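Type III effector NopAA (Sinorhizobium fredii USDA 257, PDB 6SDU) hydrolyses xyloglucan through a glycoside hydrolase family 12 domain and belongs to the type III secretion effectors of a symbiotic bacterium. Local coordinates at residues Ser35-Val40 and His75-Ile80; Ser59-Gln64 and Gly224-Phe229; Gln96-Gly101 and Trp122-Gly127; Ala103-Tyr108 and Gly215-Ser220; Trp162-Gly167 and Ile176-Thr181. All coordinates share one frame; numbering follows the deposited sequence.

Interaction 1. Residues Ser35-Val40 and His75-Ile80; sequences SWNNDV and HVAFNI
The indole of W36 lies beside V76, and the two side chains point the same way. CG2 of V76 sits over one face of the indole, toward the rim, 3.8 Å from the centroid of the five-membered ring. This is a CH-pi contact. On the reverse of the sheet are S35, N37, H75 and A77. CG of H75 stands between its backbone N and carbonyl carbon (chi1 69°). The end of the ring comes nearer the other strand, and there CE1 of H75 lies 3.5 Å from CB of N37. OD2 of D39 meets the imidazole at its edge, 3.4 Å from CE1 of H75, with the carboxylate plane turned 84° to the ring. Two antiparallel hydrogen-bonded pairs, S35 with A77 and N37 with H75, hold the strands in register. The shortest of their bonds runs from A77 N to S35 O at 2.7 Å. ND1 of H75 is hydrogen-bonded to Y73 O. The nearby D39 carboxylate would probably stabilise any positive charge on this imidazole.

Interaction 2. Residues Ser59-Gln64 and Gly224-Phe229; sequences SVWSDQ and GKNFNF
S59-S62 and K225-F229 are antiparallel neighbours within one sheet of the beta-sandwich. V60 and F227 form one hydrogen-bonded pair, with V60 N to F227 O at 3.0 Å and F227 N to V60 O at 2.9 Å. S62 and K225 form the next pair, with K225 N to S62 O at 2.8 Å. V60 and F227 point the same way from the sheet, and CG1 of V60 rests 4.0 Å from CB of F227. The same methyl reaches the edge of the F229 ring. W61, S59, N226 and N228 lie on the other side. CG of W61 is anti to the backbone N (chi1 171°), and the indole lies against the G224 backbone, with NE1 of W61 3.4 Å from CA of G224. A CB at G224 would collide with the preceding carbonyl O and with the W61 ring. The weak bond of S59 OG may go to OD1 of N228, 3.2 Å away, or to F227 O. The inner side is covered by strand 208-218, where V216 touches F227 and I218 touches S62. W104 meets the F227 ring edge-to-face. Within the sheet, strand 48-54 flanks S59-S62 and strand 90-97 flanks K225-F229.

Interaction 3. Residues Gln96-Gly101 and Trp122-Gly127; sequences QEVPTG and WTNYTG
T123 begins the contact, where the chain turns a corner. Its OG1 takes a straight but weak hydrogen bond from NE2 of Q96, 3.4 Å away with an N-H...O angle of 175°. Y214 OH is hydrogen-bonded to both OG1 of T123 and OE1 of Q96, and so ties the two side chains together. N124 follows. Its CB lies 3.9 Å from NE2 of Q96, and the two amide planes are only 15° apart. Beyond it, ND2 of N124 packs 3.4 Å from CG2 of V98. OD1 of N185 bonds both ND2 of N124 and NE2 of Q96, so the two amides share one acceptor. Further on, T126 comes near G101, and its OG1 is hydrogen-bonded to OD1 of N134. The contact links the end of strand 90-97 in one sheet to strand 117-125 in the other. The two sheets are those of the beta-jelly-roll sandwich of glycoside hydrolase family 12. W122, just before the corner, touches the bound beta-D-glucopyranose.

Interaction 4. Residues Ala103-Tyr108 and Gly215-Ser220; sequences AWDVAY and GVEITS
O of A103 is gripped by two backbone donors, T219 N at 2.7 Å and S220 N at 2.9 Å. This is a classic beta bulge, and it shifts the register of two antiparallel strands by one residue. A103 N returns a nearly straight bond to S220 O at 2.8 Å. Regular hydrogen-bonded pairs follow, D105 with E217 and A107 with G215. Both acids point to the same side of the sheet, toward the sugar-binding cleft. OD1 of D105 lies 2.7 Å from OE1 of E217, with the carboxylate planes 85° apart. The E217 chain is extended beyond CG, and its OE2 is hydrogen-bonded to O2 of the bound beta-D-glucopyranose. D105 is thus a second-shell neighbour of a ligand-binding group. A water bridges this side, 2.7 Å from OG1 of T219 and giving a long bond to OD2 of D105. The opposite side is apolar and belongs to the sandwich interior. Here CG2 of V216 touches CB of W104 at 3.8 Å and CG2 of V106 at 4.1 Å.

Interaction 5. Residues Trp162-Gly167 and Ile176-Thr181; sequences WNVFEG and ISLLRT
O of N163 accepts the N-H of L179 at 2.8 Å, and CA of L178 comes to 3.3 Å from the same oxygen as a CA-H...O contact. F165 and S177 form the next hydrogen-bonded pair, with F165 N to S177 O at 2.8 Å. W162, V164 and E166 share one side of the sheet with I176, L178 and R180. The W162 indole is sandwiched there between two aliphatic chains. CG of R180 stands over the six-membered ring of W162, 3.5 Å from the centroid. CD2 of L178 lies over the opposite face, 4.0 Å from the centroid of the five-membered ring. Both contacts are CH-pi. The guanidinium is turned 74° to the indole. The R180 chain bends at chi3 (79°), which carries NE aside, where it bonds to S182 O. The two strands, 160-168 and 174-180, make a beta hairpin in the sheet that binds the sugar. NE1 of W162 bonds to V157 O of the next strand. Along the same side, CG2 of V164 meets CG of L178 at 3.8 Å; W197 and I194 of helix 191-200 touch V164 and L178 respectively. On the other side of the sheet CD2 of L179 touches CE1 of F165 at 3.9 Å, the two side chains crossing at about a right angle. L179 also packs on W122, and F165 on P137, both residues of the glucopyranose pocket.

In the fold
Interactions 1, 4 and 5 pair strands of the same large sheet. Interaction 1 lies toward one end, interaction 5 toward the other, with centres about 22 Å apart. Interaction 4 is between them, near the centre of the chain, and holds the sugar-binding E217. Interaction 2 belongs to the second sheet and packs on interaction 4 across the sandwich, with centres about 10 Å apart. Strand 103-112 of interaction 4 lies in the chain between the two strands of interaction 3. Interaction 3 touches interactions 2, 4 and 5. Interaction 1 closes early in the chain, before interactions 3, 4 and 5 open. Interaction 2 joins residues 160 apart in sequence and spans those three. Distant parts of the sequence thus build one sandwich and its sugar-binding cleft.

Interaction 1. Residues Ser35-Val40 and His75-Ile80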
# COMPACT_ATOMS: atom_id res chain seq x y z
N SER A 35 7.60 7.36 -9.95
CA SER A 35 6.53 7.32 -10.94
C SER A 35 5.19 7.30 -10.22
O SER A 35 5.08 6.87 -9.07
CB SER A 35 6.68 6.13 -11.90
OG SER A 35 6.54 4.89 -11.23
N TRP A 36 4.18 7.84 -10.90
CA TRP A 36 2.82 7.91 -10.39
C TRP A 36 1.88 7.22 -11.37
O TRP A 36 2.00 7.43 -12.58
CB TRP A 36 2.39 9.36 -10.17
CG TRP A 36 3.17 10.08 -9.07
CD1 TRP A 36 2.79 10.26 -7.76
CD2 TRP A 36 4.45 10.73 -9.21
NE1 TRP A 36 3.76 10.96 -7.08
CE2 TRP A 36 4.78 11.27 -7.94
CE3 TRP A 36 5.34 10.91 -10.27
CZ2 TRP A 36 5.98 11.96 -7.71
CZ3 TRP A 36 6.52 11.60 -10.05
CH2 TRP A 36 6.83 12.12 -8.77
N ASN A 37 0.97 6.39 -10.85
CA ASN A 37 0.09 5.57 -11.68
C ASN A 37 -1.36 5.69 -11.22
O ASN A 37 -1.68 5.38 -10.07
CB ASN A 37 0.54 4.11 -11.63
CG ASN A 37 1.98 3.95 -12.07
OD1 ASN A 37 2.24 3.77 -13.27
ND2 ASN A 37 2.93 4.05 -11.13
N ASN A 38 -2.24 6.13 -12.14
CA ASN A 38 -3.69 6.26 -11.91
C ASN A 38 -4.41 4.93 -12.19
O ASN A 38 -5.25 4.83 -13.08
CB ASN A 38 -4.25 7.37 -12.79
CG ASN A 38 -5.57 7.89 -12.28
OD1 ASN A 38 -5.82 7.88 -11.08
ND2 ASN A 38 -6.44 8.32 -13.19
N ASP A 39 -4.09 3.92 -11.39
CA ASP A 39 -4.59 2.56 -11.64
C ASP A 39 -6.04 2.41 -11.20
O ASP A 39 -6.34 2.52 -10.00
CB ASP A 39 -3.72 1.53 -10.94
CG ASP A 39 -2.37 1.39 -11.57
OD1 ASP A 39 -2.02 2.24 -12.43
OD2 ASP A 39 -1.66 0.42 -11.21
N VAL A 40 -6.95 2.21 -12.18
CA VAL A 40 -8.38 1.97 -11.97
C VAL A 40 -8.84 0.93 -12.99
O VAL A 40 -8.61 1.11 -14.19
CB VAL A 40 -9.26 3.22 -12.14
CG1 VAL A 40 -10.61 3.01 -11.49
CG2 VAL A 40 -8.59 4.44 -11.62
N HIS A 75 -1.17 5.29 -7.06
CA HIS A 75 0.01 5.13 -6.21
C HIS A 75 1.21 5.79 -6.84
O HIS A 75 1.25 6.06 -8.04
CB HIS A 75 0.31 3.67 -5.94
CG HIS A 75 0.77 2.92 -7.15
ND1 HIS A 75 -0.10 2.38 -8.07
CD2 HIS A 75 2.02 2.60 -7.58
CE1 HIS A 75 0.58 1.76 -9.01
NE2 HIS A 75 1.87 1.89 -8.75
N VAL A 76 2.19 6.04 -5.99
CA VAL A 76 3.53 6.48 -6.34
C VAL A 76 4.43 5.25 -6.19
O VAL A 76 4.15 4.38 -5.36
CB VAL A 76 3.95 7.65 -5.43
CG1 VAL A 76 3.90 7.22 -3.96
CG2 VAL A 76 5.35 8.20 -5.79
N ALA A 77 5.44 5.13 -7.04
CA ALA A 77 6.33 3.97 -7.01
C ALA A 77 7.79 4.39 -7.13
O ALA A 77 8.11 5.35 -7.84
CB ALA A 77 5.99 2.95 -8.13
N PHE A 78 8.67 3.63 -6.48
CA PHE A 78 10.11 3.87 -6.48
C PHE A 78 10.86 2.55 -6.64
O PHE A 78 10.71 1.63 -5.82
CB PHE A 78 10.53 4.57 -5.16
CG PHE A 78 11.97 5.08 -5.14
CD1 PHE A 78 13.00 4.28 -4.66
CD2 PHE A 78 12.28 6.37 -5.56
CE1 PHE A 78 14.32 4.75 -4.62
CE2 PHE A 78 13.58 6.85 -5.52
CZ PHE A 78 14.61 6.04 -5.05
N ASN A 79 11.72 2.48 -7.65
CA ASN A 79 12.45 1.25 -7.95
C ASN A 79 13.72 1.10 -7.10
O ASN A 79 14.45 2.07 -6.89
CB ASN A 79 12.83 1.21 -9.43
CG ASN A 79 12.54 -0.12 -10.05
OD1 ASN A 79 13.23 -1.10 -9.78
ND2 ASN A 79 11.50 -0.17 -10.89
N ILE A 80 13.95 -0.12 -6.59
CA ILE A 80 15.15 -0.46 -5.82
C ILE A 80 16.11 -1.32 -6.64
O ILE A 80 17.22 -0.89 -6.97
CB ILE A 80 14.78 -1.16 -4.49
CG1 ILE A 80 13.71 -0.37 -3.73
CG2 ILE A 80 16.03 -1.37 -3.61
CD1 ILE A 80 14.14 1.00 -3.30

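Interaction 2. Residues Ser59-Gln64 and Gly224-Phe229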
# COMPACT_ATOMS: atom_id res chain seq x y z
N SER A 59 -1.62 13.97 -4.86
CA SER A 59 -2.98 13.85 -4.38
C SER A 59 -3.79 13.03 -5.39
O SER A 59 -3.42 12.92 -6.56
CB SER A 59 -3.56 15.27 -4.17
OG SER A 59 -4.96 15.27 -4.22
N VAL A 60 -4.89 12.44 -4.91
CA VAL A 60 -5.85 11.73 -5.74
C VAL A 60 -7.26 11.90 -5.17
O VAL A 60 -7.46 11.84 -3.95
CB VAL A 60 -5.48 10.24 -5.89
CG1 VAL A 60 -5.42 9.58 -4.52
CG2 VAL A 60 -6.49 9.56 -6.79
N TRP A 61 -8.23 12.15 -6.05
CA TRP A 61 -9.66 12.16 -5.72
C TRP A 61 -10.36 11.06 -6.48
O TRP A 61 -10.09 10.86 -7.66
CB TRP A 61 -10.30 13.49 -6.05
CG TRP A 61 -11.79 13.52 -5.94
CD1 TRP A 61 -12.55 13.93 -4.83
CD2 TRP A 61 -12.75 13.21 -6.97
NE1 TRP A 61 -13.89 13.87 -5.12
CE2 TRP A 61 -14.05 13.46 -6.42
CE3 TRP A 61 -12.64 12.76 -8.28
CZ2 TRP A 61 -15.23 13.22 -7.15
CZ3 TRP A 61 -13.83 12.55 -9.02
CH2 TRP A 61 -15.11 12.79 -8.44
N SER A 62 -11.25 10.32 -5.81
CA SER A 62 -11.88 9.18 -6.45
C SER A 62 -13.30 9.03 -5.94
O SER A 62 -13.54 9.20 -4.74
CB SER A 62 -11.06 7.89 -6.19
OG SER A 62 -11.48 6.79 -7.00
N ASP A 63 -14.23 8.72 -6.84
CA ASP A 63 -15.65 8.47 -6.55
C ASP A 63 -16.03 7.06 -7.01
O ASP A 63 -16.56 6.88 -8.11
CB ASP A 63 -16.50 9.54 -7.29
CG ASP A 63 -17.99 9.37 -7.07
OD1 ASP A 63 -18.39 8.42 -6.37
OD2 ASP A 63 -18.77 10.20 -7.61
N GLN A 64 -15.76 6.06 -6.17
CA GLN A 64 -16.02 4.65 -6.48
C GLN A 64 -17.30 4.16 -5.80
O GLN A 64 -17.60 4.56 -4.67
CB GLN A 64 -14.83 3.79 -6.03
CG GLN A 64 -13.53 4.23 -6.70
CD GLN A 64 -13.64 4.25 -8.22
OE1 GLN A 64 -14.23 3.35 -8.82
NE2 GLN A 64 -13.03 5.26 -8.86
N GLY A 224 -17.28 10.85 -3.95
CA GLY A 224 -15.95 11.37 -4.14
C GLY A 224 -15.25 11.58 -2.82
O GLY A 224 -15.81 12.19 -1.91
N LYS A 225 -14.04 11.05 -2.67
CA LYS A 225 -13.26 11.28 -1.46
C LYS A 225 -11.83 11.61 -1.87
O LYS A 225 -11.29 11.03 -2.84
CB LYS A 225 -13.34 10.07 -0.52
CG LYS A 225 -14.57 10.13 0.37
CD LYS A 225 -15.04 8.79 0.82
CE LYS A 225 -16.24 8.97 1.75
NZ LYS A 225 -17.07 10.12 1.34
N ASN A 226 -11.21 12.50 -1.10
CA ASN A 226 -9.93 13.08 -1.45
C ASN A 226 -8.85 12.53 -0.53
O ASN A 226 -9.06 12.40 0.68
CB ASN A 226 -10.00 14.60 -1.33
CG ASN A 226 -8.81 15.28 -1.98
OD1 ASN A 226 -8.62 15.17 -3.19
ND2 ASN A 226 -8.04 16.02 -1.20
N PHE A 227 -7.68 12.22 -1.11
CA PHE A 227 -6.51 11.75 -0.36
C PHE A 227 -5.31 12.60 -0.75
O PHE A 227 -4.97 12.67 -1.93
CB PHE A 227 -6.21 10.27 -0.65
CG PHE A 227 -7.33 9.33 -0.29
CD1 PHE A 227 -8.41 9.16 -1.15
CD2 PHE A 227 -7.31 8.59 0.89
CE1 PHE A 227 -9.43 8.28 -0.84
CE2 PHE A 227 -8.33 7.72 1.21
CZ PHE A 227 -9.40 7.58 0.35
N ASN A 228 -4.70 13.27 0.23
CA ASN A 228 -3.52 14.09 -0.02
C ASN A 228 -2.29 13.43 0.58
O ASN A 228 -2.27 13.10 1.78
CB ASN A 228 -3.67 15.50 0.57
CG ASN A 228 -4.78 16.29 -0.07
OD1 ASN A 228 -4.78 16.51 -1.28
ND2 ASN A 228 -5.72 16.77 0.74
N PHE A 229 -1.24 13.30 -0.22
CA PHE A 229 0.02 12.75 0.27
C PHE A 229 0.94 13.96 0.24
O PHE A 229 1.54 14.28 -0.79
CB PHE A 229 0.47 11.57 -0.58
CG PHE A 229 -0.52 10.42 -0.58
CD1 PHE A 229 -0.48 9.45 0.41
CD2 PHE A 229 -1.51 10.34 -1.54
CE1 PHE A 229 -1.41 8.40 0.42
CE2 PHE A 229 -2.46 9.29 -1.53
CZ PHE A 229 -2.41 8.33 -0.55

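Interaction 3. Residues Gln96-Gly101 and Trp122-Gly127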
# COMPACT_ATOMS: atom_id res chain seq x y z
N GLN A 96 0.11 12.23 5.35
CA GLN A 96 -1.09 12.22 4.51
C GLN A 96 -2.30 12.84 5.22
O GLN A 96 -2.33 12.99 6.44
CB GLN A 96 -1.43 10.80 4.07
CG GLN A 96 -1.95 9.91 5.22
CD GLN A 96 -1.44 8.50 5.14
OE1 GLN A 96 -0.59 8.18 4.30
NE2 GLN A 96 -1.96 7.63 6.01
N GLU A 97 -3.29 13.22 4.41
CA GLU A 97 -4.59 13.67 4.88
C GLU A 97 -5.65 12.80 4.21
O GLU A 97 -5.69 12.72 2.98
CB GLU A 97 -4.81 15.15 4.55
CG GLU A 97 -3.85 16.14 5.21
CD GLU A 97 -3.91 17.54 4.56
OE1 GLU A 97 -4.26 17.64 3.37
OE2 GLU A 97 -3.63 18.55 5.25
N VAL A 98 -6.50 12.17 5.01
CA VAL A 98 -7.41 11.13 4.53
C VAL A 98 -8.82 11.55 4.88
O VAL A 98 -9.04 12.37 5.79
CB VAL A 98 -7.07 9.75 5.14
CG1 VAL A 98 -5.66 9.29 4.75
CG2 VAL A 98 -7.20 9.79 6.65
N PRO A 99 -9.82 11.03 4.18
CA PRO A 99 -11.22 11.28 4.54
C PRO A 99 -11.58 10.36 5.71
O PRO A 99 -10.76 9.58 6.18
CB PRO A 99 -12.01 10.91 3.27
CG PRO A 99 -11.15 9.91 2.59
CD PRO A 99 -9.71 10.19 2.97
N THR A 100 -12.82 10.50 6.19
CA THR A 100 -13.33 9.68 7.28
C THR A 100 -14.01 8.38 6.83
O THR A 100 -13.74 7.31 7.38
CB THR A 100 -14.30 10.50 8.15
OG1 THR A 100 -13.61 11.61 8.73
CG2 THR A 100 -14.89 9.65 9.25
N GLY A 101 -14.92 8.47 5.85
CA GLY A 101 -15.75 7.36 5.46
C GLY A 101 -15.32 6.62 4.18
O GLY A 101 -14.28 6.87 3.58
N TRP A 122 -0.24 -1.52 5.84
CA TRP A 122 -1.43 -0.65 5.93
C TRP A 122 -1.23 0.38 7.05
O TRP A 122 -1.20 0.02 8.23
CB TRP A 122 -2.68 -1.49 6.20
CG TRP A 122 -3.11 -2.46 5.09
CD1 TRP A 122 -2.32 -3.01 4.11
CD2 TRP A 122 -4.44 -2.98 4.88
NE1 TRP A 122 -3.08 -3.84 3.30
CE2 TRP A 122 -4.38 -3.83 3.75
CE3 TRP A 122 -5.67 -2.79 5.53
CZ2 TRP A 122 -5.50 -4.51 3.25
CZ3 TRP A 122 -6.80 -3.46 5.03
CH2 TRP A 122 -6.70 -4.30 3.90
N THR A 123 -1.12 1.66 6.69
CA THR A 123 -0.93 2.69 7.71
C THR A 123 -2.24 3.24 8.26
O THR A 123 -2.32 3.52 9.46
CB THR A 123 -0.09 3.85 7.16
OG1 THR A 123 -0.78 4.48 6.06
CG2 THR A 123 1.28 3.34 6.72
N ASN A 124 -3.25 3.47 7.42
CA ASN A 124 -4.56 3.96 7.86
C ASN A 124 -5.59 3.31 6.95
O ASN A 124 -5.34 3.14 5.75
CB ASN A 124 -4.67 5.50 7.81
CG ASN A 124 -5.82 6.05 8.68
OD1 ASN A 124 -6.59 5.31 9.30
ND2 ASN A 124 -5.95 7.37 8.70
N TYR A 125 -6.70 2.88 7.53
CA TYR A 125 -7.66 2.09 6.76
C TYR A 125 -9.02 2.20 7.45
O TYR A 125 -9.12 2.70 8.58
CB TYR A 125 -7.19 0.64 6.61
CG TYR A 125 -6.58 0.01 7.87
CD1 TYR A 125 -5.27 0.31 8.28
CD2 TYR A 125 -7.31 -0.89 8.63
CE1 TYR A 125 -4.72 -0.26 9.42
CE2 TYR A 125 -6.77 -1.47 9.77
CZ TYR A 125 -5.49 -1.15 10.17
OH TYR A 125 -4.97 -1.73 11.29
N THR A 126 -10.06 1.77 6.75
CA THR A 126 -11.41 1.86 7.32
C THR A 126 -11.84 0.62 8.07
O THR A 126 -12.93 0.63 8.63
CB THR A 126 -12.45 2.12 6.22
OG1 THR A 126 -12.34 1.10 5.22
CG2 THR A 126 -12.23 3.45 5.60
N GLY A 127 -11.10 -0.49 7.97
CA GLY A 127 -11.36 -1.70 8.73
C GLY A 127 -10.60 -1.68 10.04
O GLY A 127 -10.19 -0.62 10.52

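Interaction 4. Residues Ala103-Tyr108 and Gly215-Ser220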
# COMPACT_ATOMS: atom_id res chain seq x y z
N ALA A 103 -14.70 2.85 2.01
CA ALA A 103 -14.02 1.56 2.20
C ALA A 103 -12.67 1.62 1.47
O ALA A 103 -12.63 1.63 0.24
CB ALA A 103 -14.88 0.41 1.69
N TRP A 104 -11.57 1.71 2.24
CA TRP A 104 -10.25 1.88 1.64
C TRP A 104 -9.16 1.56 2.65
O TRP A 104 -9.40 1.43 3.86
CB TRP A 104 -10.07 3.31 1.09
CG TRP A 104 -10.53 4.38 2.04
CD1 TRP A 104 -11.73 5.02 2.03
CD2 TRP A 104 -9.79 4.94 3.15
NE1 TRP A 104 -11.80 5.93 3.06
CE2 TRP A 104 -10.62 5.90 3.76
CE3 TRP A 104 -8.52 4.72 3.69
CZ2 TRP A 104 -10.21 6.65 4.88
CZ3 TRP A 104 -8.12 5.46 4.78
CH2 TRP A 104 -8.95 6.40 5.37
N ASP A 105 -7.95 1.41 2.13
CA ASP A 105 -6.79 1.23 2.97
C ASP A 105 -5.63 1.94 2.29
O ASP A 105 -5.45 1.82 1.09
CB ASP A 105 -6.50 -0.25 3.22
CG ASP A 105 -6.29 -1.04 1.93
OD1 ASP A 105 -5.13 -1.17 1.47
OD2 ASP A 105 -7.30 -1.58 1.41
N VAL A 106 -4.94 2.80 3.05
CA VAL A 106 -3.74 3.46 2.59
C VAL A 106 -2.60 2.50 2.90
O VAL A 106 -2.43 2.09 4.06
CB VAL A 106 -3.55 4.81 3.30
CG1 VAL A 106 -2.28 5.49 2.84
CG2 VAL A 106 -4.75 5.72 3.02
N ALA A 107 -1.82 2.10 1.89
CA ALA A 107 -0.84 1.05 2.15
C ALA A 107 0.44 1.21 1.33
O ALA A 107 0.40 1.68 0.19
CB ALA A 107 -1.42 -0.34 1.85
N TYR A 108 1.56 0.74 1.93
CA TYR A 108 2.78 0.47 1.19
C TYR A 108 2.57 -0.83 0.43
O TYR A 108 1.92 -1.76 0.93
CB TYR A 108 3.98 0.28 2.14
CG TYR A 108 4.61 1.56 2.56
CD1 TYR A 108 5.54 2.19 1.74
CD2 TYR A 108 4.25 2.18 3.74
CE1 TYR A 108 6.11 3.40 2.10
CE2 TYR A 108 4.82 3.39 4.12
CZ TYR A 108 5.74 4.00 3.29
OH TYR A 108 6.31 5.20 3.64
N GLY A 215 0.14 4.17 -1.84
CA GLY A 215 -1.09 4.74 -2.38
C GLY A 215 -2.28 4.29 -1.57
O GLY A 215 -2.15 4.01 -0.37
N VAL A 216 -3.46 4.29 -2.20
CA VAL A 216 -4.69 3.86 -1.53
C VAL A 216 -5.46 2.86 -2.40
O VAL A 216 -5.73 3.13 -3.58
CB VAL A 216 -5.56 5.09 -1.13
CG1 VAL A 216 -5.91 5.95 -2.31
CG2 VAL A 216 -6.82 4.67 -0.36
N GLU A 217 -5.81 1.71 -1.82
CA GLU A 217 -6.68 0.74 -2.48
C GLU A 217 -8.11 1.13 -2.13
O GLU A 217 -8.52 0.98 -0.98
CB GLU A 217 -6.40 -0.67 -1.98
CG GLU A 217 -5.01 -1.23 -2.30
CD GLU A 217 -4.82 -2.66 -1.81
OE1 GLU A 217 -5.05 -2.93 -0.60
OE2 GLU A 217 -4.44 -3.51 -2.65
N ILE A 218 -8.88 1.61 -3.12
CA ILE A 218 -10.23 2.12 -2.85
C ILE A 218 -11.25 1.05 -3.21
O ILE A 218 -11.36 0.62 -4.36
CB ILE A 218 -10.50 3.42 -3.62
CG1 ILE A 218 -9.44 4.45 -3.26
CG2 ILE A 218 -11.92 3.96 -3.28
CD1 ILE A 218 -9.51 5.67 -4.09
N THR A 219 -12.03 0.65 -2.22
CA THR A 219 -13.16 -0.22 -2.49
C THR A 219 -14.43 0.60 -2.70
O THR A 219 -15.20 0.33 -3.62
CB THR A 219 -13.30 -1.27 -1.38
OG1 THR A 219 -12.21 -2.21 -1.49
CG2 THR A 219 -14.62 -2.05 -1.51
N SER A 220 -14.66 1.61 -1.86
CA SER A 220 -15.84 2.45 -2.00
C SER A 220 -15.52 3.89 -1.56
O SER A 220 -14.89 4.08 -0.52
CB SER A 220 -16.99 1.83 -1.20
OG SER A 220 -18.03 2.73 -0.94
O HOH W 1 -9.94 -1.07 -0.49

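Interaction 5. Residues Trp162-Gly167 and Ile176-Thr181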
# COMPACT_ATOMS: atom_id res chain seq x y z
N TRP A 162 2.42 -4.27 14.54
CA TRP A 162 1.59 -4.68 13.43
C TRP A 162 0.93 -6.02 13.73
O TRP A 162 1.40 -6.79 14.56
CB TRP A 162 2.39 -4.84 12.13
CG TRP A 162 3.37 -3.75 11.79
CD1 TRP A 162 4.64 -3.63 12.25
CD2 TRP A 162 3.18 -2.67 10.86
NE1 TRP A 162 5.25 -2.53 11.68
CE2 TRP A 162 4.37 -1.93 10.83
CE3 TRP A 162 2.11 -2.25 10.06
CZ2 TRP A 162 4.54 -0.80 10.03
CZ3 TRP A 162 2.27 -1.12 9.26
CH2 TRP A 162 3.47 -0.41 9.26
N ASN A 163 -0.17 -6.27 13.02
CA ASN A 163 -0.77 -7.60 12.88
C ASN A 163 -0.46 -8.11 11.48
O ASN A 163 -0.56 -7.34 10.51
CB ASN A 163 -2.28 -7.55 13.11
CG ASN A 163 -2.64 -7.43 14.57
OD1 ASN A 163 -1.85 -7.80 15.45
ND2 ASN A 163 -3.85 -6.91 14.85
N VAL A 164 -0.02 -9.37 11.38
CA VAL A 164 0.49 -9.96 10.14
C VAL A 164 -0.52 -10.96 9.58
O VAL A 164 -1.03 -11.81 10.32
CB VAL A 164 1.86 -10.61 10.36
CG1 VAL A 164 2.44 -11.15 9.04
CG2 VAL A 164 2.79 -9.58 10.97
N PHE A 165 -0.77 -10.86 8.27
CA PHE A 165 -1.72 -11.72 7.58
C PHE A 165 -1.04 -12.37 6.38
O PHE A 165 -0.12 -11.80 5.79
CB PHE A 165 -2.93 -10.92 7.12
CG PHE A 165 -3.69 -10.31 8.23
CD1 PHE A 165 -3.29 -9.11 8.79
CD2 PHE A 165 -4.83 -10.94 8.73
CE1 PHE A 165 -4.00 -8.55 9.84
CE2 PHE A 165 -5.56 -10.38 9.77
CZ PHE A 165 -5.15 -9.18 10.32
N GLU A 166 -1.52 -13.57 6.02
CA GLU A 166 -0.94 -14.33 4.92
C GLU A 166 -2.00 -14.82 3.95
O GLU A 166 -3.00 -15.42 4.36
CB GLU A 166 -0.14 -15.53 5.42
CG GLU A 166 0.56 -16.29 4.29
CD GLU A 166 1.13 -17.65 4.73
OE1 GLU A 166 1.72 -18.34 3.88
OE2 GLU A 166 0.98 -18.01 5.92
N GLY A 167 -1.75 -14.62 2.66
CA GLY A 167 -2.66 -15.02 1.62
C GLY A 167 -1.94 -15.18 0.30
O GLY A 167 -0.71 -15.13 0.22
N ILE A 176 1.96 -10.99 1.94
CA ILE A 176 2.12 -10.81 3.38
C ILE A 176 1.71 -9.37 3.68
O ILE A 176 2.29 -8.43 3.13
CB ILE A 176 3.57 -11.07 3.83
CG1 ILE A 176 4.09 -12.43 3.34
CG2 ILE A 176 3.69 -11.02 5.35
CD1 ILE A 176 3.44 -13.59 4.04
N SER A 177 0.70 -9.20 4.54
CA SER A 177 0.16 -7.88 4.86
C SER A 177 0.34 -7.56 6.34
O SER A 177 -0.02 -8.36 7.21
CB SER A 177 -1.33 -7.79 4.52
OG SER A 177 -1.55 -8.16 3.19
N LEU A 178 0.87 -6.37 6.64
CA LEU A 178 1.00 -5.90 8.01
C LEU A 178 0.04 -4.73 8.20
O LEU A 178 0.13 -3.73 7.47
CB LEU A 178 2.44 -5.48 8.31
CG LEU A 178 3.40 -6.65 8.58
CD1 LEU A 178 3.69 -7.42 7.32
CD2 LEU A 178 4.71 -6.13 9.21
N LEU A 179 -0.86 -4.85 9.17
CA LEU A 179 -1.82 -3.80 9.49
C LEU A 179 -1.36 -3.15 10.79
O LEU A 179 -1.18 -3.85 11.79
CB LEU A 179 -3.24 -4.37 9.66
CG LEU A 179 -4.12 -4.50 8.42
CD1 LEU A 179 -3.47 -5.36 7.36
CD2 LEU A 179 -5.51 -5.06 8.81
N ARG A 180 -1.12 -1.84 10.77
CA ARG A 180 -0.67 -1.16 11.98
C ARG A 180 -1.74 -1.27 13.06
O ARG A 180 -2.91 -0.94 12.82
CB ARG A 180 -0.36 0.30 11.69
CG ARG A 180 1.11 0.61 11.74
CD ARG A 180 1.37 2.08 11.69
NE ARG A 180 1.14 2.66 12.99
CZ ARG A 180 1.99 3.48 13.59
NH1 ARG A 180 3.12 3.81 13.00
NH2 ARG A 180 1.69 3.96 14.78
N THR A 181 -1.33 -1.72 14.25
CA THR A 181 -2.28 -1.85 15.36
C THR A 181 -2.80 -0.50 15.80
O THR A 181 -3.89 -0.43 16.38
CB THR A 181 -1.65 -2.60 16.53
OG1 THR A 181 -0.49 -1.89 17.00
CG2 THR A 181 -1.27 -4.02 16.10